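Local structure of probable translation initiation factor eIF-2B subunit gamma (Schizosaccharomyces pombe, 5B04) at residues S377-N382 and S394-N399; C411-G416 and C428-D433. The protein acts as a component of the translation initiation factor eIF2B complex, which catalyses the exchange of GDP for GTP on the gamma subunit of eIF2. The protein carries 3 engineered substitutions. All blocks are in the same frame, centred on the assembly; numbering follows the deposited sequence.

Interaction 1. Residues S377-N382 and S394-N399; sequences SIIGKN and SILMDN
Ile379 and Leu396 lie side by side and point the same way into the coil of a left-handed parallel beta-helix, where each takes the same place on successive turns. The CD1 methyl of Leu396 rests against the isoleucine, 3.8 Å from CG1 of Ile379 and only slightly farther from its CG2. On the other face, Ile378 and Ile395 form a looser pair, with their CG2 methyls 4.3 Å apart. The backbones join in parallel register: Ile378 N donates to Ser394 O at 3.1 Å, in the plane of that carbonyl, and Ile378 O accepts from Leu396 N.

Before the strands, the hydroxyl of Ser377 does the work of a backbone acceptor. Its OG sits beside its own backbone N (chi1 -73°), and Ser394 N donates to it at 2.8 Å along a fairly straight line (162°). An alanine here would probably leave the buried N-H of Ser394 without this acceptor. At the other end, Asn382 and Asn399 both adopt left-handed backbone conformations, and their side chains lie side by side, pointing the same way, with the amide planes 64° apart. Beside them Lys381 and Asp398 carry opposite charges, but NZ of Lys381 stays 5.0 Å from OD1 of Asp398.

Ile385 of strand 384-385 packs on both Ile379 and Leu396 inside the coil. On the outer face, helix 332-338 covers the isoleucine pair, its Ile336 touching both Ile378 and Ile395.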
ATOM      1  N   SER E 377      33.115  55.693  39.481  1.00 76.40           N
ATOM      2  CA  SER E 377      32.988  57.021  38.885  1.00 81.89           C
ATOM      3  C   SER E 377      33.560  57.138  37.471  1.00 83.71           C
ATOM      4  O   SER E 377      34.612  56.583  37.163  1.00 79.72           O
ATOM      5  CB  SER E 377      33.657  58.059  39.787  1.00 73.06           C
ATOM      6  OG  SER E 377      32.886  58.289  40.954  1.00 83.04           O
ATOM      7  N   ILE E 378      32.863  57.887  36.622  1.00 79.71           N
ATOM      8  CA  ILE E 378      33.301  58.103  35.248  1.00 82.81           C
ATOM      9  C   ILE E 378      34.044  59.431  35.127  1.00 85.22           C
ATOM     10  O   ILE E 378      33.514  60.484  35.485  1.00 90.28           O
ATOM     11  CB  ILE E 378      32.114  58.077  34.257  1.00 83.74           C
ATOM     12  CG1 ILE E 378      31.650  56.640  33.998  1.00 72.94           C
ATOM     13  CG2 ILE E 378      32.502  58.727  32.937  1.00 87.07           C
ATOM     14  CD1 ILE E 378      30.835  56.019  35.120  1.00 75.86           C
ATOM     15  N   ILE E 379      35.277  59.375  34.631  1.00 85.48           N
ATOM     16  CA  ILE E 379      36.114  60.565  34.515  1.00 90.91           C
ATOM     17  C   ILE E 379      36.435  60.888  33.057  1.00 94.16           C
ATOM     18  O   ILE E 379      36.835  60.012  32.290  1.00 79.75           O
ATOM     19  CB  ILE E 379      37.429  60.400  35.301  1.00 91.62           C
ATOM     20  CG1 ILE E 379      37.134  60.012  36.751  1.00 88.57           C
ATOM     21  CG2 ILE E 379      38.254  61.677  35.243  1.00 87.93           C
ATOM     22  CD1 ILE E 379      38.361  59.955  37.634  1.00 83.97           C
ATOM     23  N   GLY E 380      36.262  62.154  32.688  1.00 98.91           N
ATOM     24  CA  GLY E 380      36.461  62.596  31.319  1.00102.01           C
ATOM     25  C   GLY E 380      37.907  62.628  30.859  1.00102.47           C
ATOM     26  O   GLY E 380      38.764  61.936  31.406  1.00103.56           O
ATOM     27  N   LYS E 381      38.173  63.450  29.847  1.00105.74           N
ATOM     28  CA  LYS E 381      39.472  63.466  29.185  1.00109.88           C
ATOM     29  C   LYS E 381      40.392  64.561  29.729  1.00114.32           C
ATOM     30  O   LYS E 381      39.932  65.639  30.101  1.00115.88           O
ATOM     31  CB  LYS E 381      39.279  63.633  27.675  1.00115.32           C
ATOM     32  CG  LYS E 381      40.215  62.784  26.830  1.00122.22           C
ATOM     33  CD  LYS E 381      39.743  62.650  25.390  1.00113.20           C
ATOM     34  CE  LYS E 381      38.979  63.877  24.921  1.00109.63           C
ATOM     35  NZ  LYS E 381      38.270  63.617  23.639  1.00118.14           N
ATOM     36  N   ASN E 382      41.692  64.264  29.738  1.00126.05           N
ATOM     37  CA  ASN E 382      42.755  65.104  30.312  1.00128.85           C
ATOM     38  C   ASN E 382      42.353  65.930  31.542  1.00126.22           C
ATOM     39  O   ASN E 382      42.425  67.159  31.543  1.00115.19           O
ATOM     40  CB  ASN E 382      43.361  66.013  29.225  1.00119.03           C
ATOM     41  CG  ASN E 382      42.368  66.999  28.636  1.00133.10           C
ATOM     42  OD1 ASN E 382      42.402  68.187  28.953  1.00133.67           O
ATOM     43  ND2 ASN E 382      41.503  66.520  27.751  1.00136.45           N
ATOM     44  N   SER E 394      30.348  59.417  41.153  1.00 72.40           N
ATOM     45  CA  SER E 394      30.366  60.699  40.468  1.00 63.03           C
ATOM     46  C   SER E 394      30.674  60.567  38.984  1.00 74.68           C
ATOM     47  O   SER E 394      31.118  59.521  38.518  1.00 74.51           O
ATOM     48  CB  SER E 394      31.379  61.635  41.126  1.00 74.92           C
ATOM     49  OG  SER E 394      30.962  61.994  42.431  1.00 88.18           O
ATOM     50  N   ILE E 395      30.417  61.619  38.238  1.00 78.07           N
ATOM     51  CA  ILE E 395      30.782  61.645  36.849  1.00 77.31           C
ATOM     52  C   ILE E 395      31.586  62.884  36.557  1.00 77.04           C
ATOM     53  O   ILE E 395      31.181  63.974  36.893  1.00 71.11           O
ATOM     54  CB  ILE E 395      29.541  61.672  35.983  1.00 77.47           C
ATOM     55  CG1 ILE E 395      28.736  60.415  36.200  1.00 75.35           C
ATOM     56  CG2 ILE E 395      29.922  61.752  34.533  1.00 66.63           C
ATOM     57  CD1 ILE E 395      27.262  60.682  36.172  1.00 68.86           C
ATOM     58  N   LEU E 396      32.719  62.721  35.903  1.00 71.40           N
ATOM     59  CA  LEU E 396      33.538  63.859  35.573  1.00 79.18           C
ATOM     60  C   LEU E 396      33.761  63.974  34.097  1.00 86.71           C
ATOM     61  O   LEU E 396      34.229  63.058  33.459  1.00 77.77           O
ATOM     62  CB  LEU E 396      34.879  63.744  36.255  1.00 86.74           C
ATOM     63  CG  LEU E 396      34.850  63.640  37.762  1.00 82.67           C
ATOM     64  CD1 LEU E 396      36.263  63.446  38.241  1.00 71.78           C
ATOM     65  CD2 LEU E 396      34.271  64.914  38.333  1.00 75.98           C
ATOM     66  N   MET E 397      33.484  65.145  33.572  1.00 90.40           N
ATOM     67  CA  MET E 397      33.569  65.393  32.163  1.00 84.54           C
ATOM     68  C   MET E 397      34.989  65.719  31.782  1.00 94.66           C
ATOM     69  O   MET E 397      35.900  65.444  32.528  1.00103.32           O
ATOM     70  CB  MET E 397      32.656  66.530  31.799  1.00 80.71           C
ATOM     71  CG  MET E 397      31.333  66.441  32.502  1.00 66.07           C
ATOM     72  SD  MET E 397      30.037  66.642  31.297  1.00 85.56           S
ATOM     73  CE  MET E 397      28.781  67.428  32.268  1.00 67.68           C
ATOM     74  N   ASP E 398      35.181  66.221  30.576  1.00 99.56           N
ATOM     75  CA  ASP E 398      36.506  66.492  30.066  1.00101.36           C
ATOM     76  C   ASP E 398      37.233  67.596  30.792  1.00104.95           C
ATOM     77  O   ASP E 398      36.638  68.570  31.215  1.00105.40           O
ATOM     78  CB  ASP E 398      36.409  66.888  28.606  1.00106.72           C
ATOM     79  CG  ASP E 398      35.429  66.069  27.862  1.00 84.64           C
ATOM     80  OD1 ASP E 398      35.678  64.870  27.720  1.00 87.93           O
ATOM     81  OD2 ASP E 398      34.412  66.623  27.422  1.00 84.98           O
ATOM     82  N   ASN E 399      38.536  67.421  30.936  1.00113.22           N
ATOM     83  CA  ASN E 399      39.439  68.497  31.310  1.00122.43           C
ATOM     84  C   ASN E 399      39.031  69.326  32.510  1.00117.30           C
ATOM     85  O   ASN E 399      38.927  70.540  32.448  1.00104.16           O
ATOM     86  CB  ASN E 399      39.870  69.349  30.118  1.00118.79           C
ATOM     87  CG  ASN E 399      38.728  70.074  29.475  1.00113.47           C
ATOM     88  OD1 ASN E 399      37.830  70.556  30.146  1.00125.56           O
ATOM     89  ND2 ASN E 399      38.767  70.170  28.161  1.00 97.35           N
TER

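Interaction 2. Residues C411-G416 and C428-D433; sequences CIVASG and CEIGVD
Val413 and Ile430 lie side by side inside a left-handed parallel beta-helix, the fold built from hexapeptide repeats, with the two segments on adjacent coils. Their side chains point the same way, and CG2 of Val413 meets CD1 of Ile430 at 3.6 Å. The isoleucine reaches this position because its chain is extended at chi2 (169°). Leu425 of strand 424-426 packs against Ile430 and also against Cys411.

Three backbone bonds hold this close-packed part in parallel register. Ile412 N reaches Cys428 O from above the carbonyl plane, whereas Ile430 N approaches Ile412 O, and Ala414 N approaches Ile430 O, almost in line with the carbonyl bond. Ala414 N lies 2.6 Å from Ile430 O, and beyond this bond the chains have no further hydrogen bond to each other. Ala414 still directs its methyl toward the next coil, where CB lies 3.6 Å from CG2 of Val432.

The turn that follows is looser and more open. The CA atoms of Gly416 and Asp433 are 5.2 Å apart, compared with 4.5 Å for Val413 and Ile430, and both residues have positive phi. Asp433 is exposed, and its CA approaches Gly416 O in a CH...O contact. CB of Ser415 points away from segment 428-433, and the polar partner of its OG is Asp398 of the preceding coil. On the face of Ile412 and Glu429, Ile412 is buried, but Glu429 is partly exposed and touches Pro53.

At the buried start of the segments, the thiol of Cys411 replaces an oxygen acceptor: Cys428 N makes a weak hydrogen bond to its SG at 3.1 Å.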
ATOM      1  N   CYS E 411      28.265  63.055  42.942  1.00 85.13           N
ATOM      2  CA  CYS E 411      28.126  64.343  42.270  1.00 91.48           C
ATOM      3  C   CYS E 411      28.223  64.240  40.753  1.00 85.35           C
ATOM      4  O   CYS E 411      28.686  63.240  40.213  1.00 79.48           O
ATOM      5  CB  CYS E 411      29.189  65.320  42.776  1.00 94.26           C
ATOM      6  SG  CYS E 411      28.865  65.996  44.415  1.00106.03           S
ATOM      7  N   ILE E 412      27.773  65.284  40.069  1.00 84.73           N
ATOM      8  CA  ILE E 412      27.980  65.404  38.633  1.00 87.98           C
ATOM      9  C   ILE E 412      28.727  66.699  38.349  1.00 91.17           C
ATOM     10  O   ILE E 412      28.224  67.788  38.623  1.00100.15           O
ATOM     11  CB  ILE E 412      26.656  65.391  37.849  1.00 89.97           C
ATOM     12  CG1 ILE E 412      25.849  64.133  38.177  1.00 80.66           C
ATOM     13  CG2 ILE E 412      26.928  65.478  36.354  1.00 81.58           C
ATOM     14  CD1 ILE E 412      24.505  64.080  37.486  1.00 92.13           C
ATOM     15  N   VAL E 413      29.906  66.582  37.764  1.00 84.93           N
ATOM     16  CA  VAL E 413      30.725  67.743  37.508  1.00 90.25           C
ATOM     17  C   VAL E 413      30.910  68.001  36.040  1.00 93.49           C
ATOM     18  O   VAL E 413      31.443  67.179  35.333  1.00 91.09           O
ATOM     19  CB  VAL E 413      32.117  67.528  38.078  1.00 94.70           C
ATOM     20  CG1 VAL E 413      32.957  68.763  37.876  1.00 94.35           C
ATOM     21  CG2 VAL E 413      32.033  67.182  39.542  1.00 94.40           C
ATOM     22  N   ALA E 414      30.530  69.189  35.608  1.00 91.78           N
ATOM     23  CA  ALA E 414      30.585  69.570  34.213  1.00 82.14           C
ATOM     24  C   ALA E 414      31.991  69.796  33.732  1.00 93.13           C
ATOM     25  O   ALA E 414      32.893  69.860  34.533  1.00 94.10           O
ATOM     26  CB  ALA E 414      29.810  70.844  33.996  1.00 91.70           C
ATOM     27  N   SER E 415      32.199  69.846  32.422  1.00101.77           N
ATOM     28  CA  SER E 415      33.548  70.052  31.907  1.00 98.52           C
ATOM     29  C   SER E 415      34.123  71.429  32.127  1.00112.76           C
ATOM     30  O   SER E 415      33.387  72.397  32.245  1.00 97.91           O
ATOM     31  CB  SER E 415      33.638  69.690  30.430  1.00 88.17           C
ATOM     32  OG  SER E 415      34.957  69.903  29.955  1.00121.40           O
ATOM     33  N   GLY E 416      35.446  71.503  32.192  1.00110.45           N
ATOM     34  CA  GLY E 416      36.152  72.719  32.532  1.00109.30           C
ATOM     35  C   GLY E 416      35.852  73.407  33.847  1.00125.89           C
ATOM     36  O   GLY E 416      35.757  74.623  33.910  1.00122.16           O
ATOM     37  N   CYS E 428      25.886  66.844  44.289  1.00 87.54           N
ATOM     38  CA  CYS E 428      25.908  68.205  43.772  1.00 98.21           C
ATOM     39  C   CYS E 428      26.219  68.285  42.290  1.00 93.76           C
ATOM     40  O   CYS E 428      27.155  67.649  41.810  1.00 94.52           O
ATOM     41  CB  CYS E 428      26.938  69.035  44.525  1.00106.55           C
ATOM     42  SG  CYS E 428      26.415  69.507  46.116  1.00 99.39           S
ATOM     43  N   GLU E 429      25.439  69.085  41.572  1.00 96.97           N
ATOM     44  CA  GLU E 429      25.708  69.340  40.165  1.00 88.94           C
ATOM     45  C   GLU E 429      26.617  70.551  40.005  1.00 94.72           C
ATOM     46  O   GLU E 429      26.203  71.687  40.238  1.00 95.53           O
ATOM     47  CB  GLU E 429      24.408  69.555  39.386  1.00 89.10           C
ATOM     48  CG  GLU E 429      23.620  68.286  39.110  1.00 92.35           C
ATOM     49  CD  GLU E 429      22.730  67.885  40.268  1.00109.52           C
ATOM     50  OE1 GLU E 429      22.145  68.785  40.908  1.00106.83           O
ATOM     51  OE2 GLU E 429      22.612  66.670  40.536  1.00118.88           O
ATOM     52  N   ILE E 430      27.861  70.302  39.614  1.00100.47           N
ATOM     53  CA  ILE E 430      28.813  71.376  39.372  1.00 94.79           C
ATOM     54  C   ILE E 430      28.862  71.698  37.883  1.00102.58           C
ATOM     55  O   ILE E 430      29.491  70.981  37.102  1.00 93.72           O
ATOM     56  CB  ILE E 430      30.217  71.010  39.872  1.00 93.99           C
ATOM     57  CG1 ILE E 430      30.152  70.557  41.331  1.00101.52           C
ATOM     58  CG2 ILE E 430      31.162  72.191  39.718  1.00115.56           C
ATOM     59  CD1 ILE E 430      31.430  69.935  41.827  1.00114.60           C
ATOM     60  N   GLY E 431      28.193  72.783  37.505  1.00 96.38           N
ATOM     61  CA  GLY E 431      28.034  73.156  36.111  1.00 94.71           C
ATOM     62  C   GLY E 431      29.306  73.536  35.378  1.00 95.49           C
ATOM     63  O   GLY E 431      30.414  73.300  35.858  1.00 99.57           O
ATOM     64  N   VAL E 432      29.137  74.136  34.205  1.00102.13           N
ATOM     65  CA  VAL E 432      30.260  74.426  33.322  1.00111.15           C
ATOM     66  C   VAL E 432      30.991  75.713  33.689  1.00122.10           C
ATOM     67  O   VAL E 432      30.371  76.751  33.935  1.00126.59           O
ATOM     68  CB  VAL E 432      29.803  74.529  31.854  1.00107.55           C
ATOM     69  CG1 VAL E 432      31.008  74.628  30.929  1.00 97.98           C
ATOM     70  CG2 VAL E 432      28.946  73.330  31.481  1.00120.80           C
ATOM     71  N   ASP E 433      32.316  75.615  33.735  1.00111.81           N
ATOM     72  CA  ASP E 433      33.205  76.763  33.885  1.00111.36           C
ATOM     73  C   ASP E 433      33.060  77.508  35.216  1.00130.94           C
ATOM     74  O   ASP E 433      33.576  78.614  35.358  1.00126.91           O
ATOM     75  CB  ASP E 433      32.999  77.734  32.714  1.00110.08           C
ATOM     76  CG  ASP E 433      33.460  77.152  31.386  1.00110.07           C
ATOM     77  OD1 ASP E 433      34.469  76.417  31.381  1.00 94.18           O
ATOM     78  OD2 ASP E 433      32.811  77.419  30.352  1.00119.10           O
TER

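Interactions 1 and 2 are consecutive steps of one beta-helix, with centres about 10 Å apart and strands 395-396 and 412-413 as neighbours in a single parallel sheet. Ser394 OG accepts a probable hydrogen bond from Cys411 N at 2.9 Å, so the same acceptor role recurs at Ser377, Ser394 and Cys411, one coil apart each time. At the turn, Asp398 O lies 2.5 Å from Ser415 OG, a second probable hydrogen bond between the two contacts. The outer face looks toward the N-terminal region: Asn69 touches Ile378, Pro66 touches Met397, and Pro53 touches Glu429. No other subunit of the assembly touches either contact.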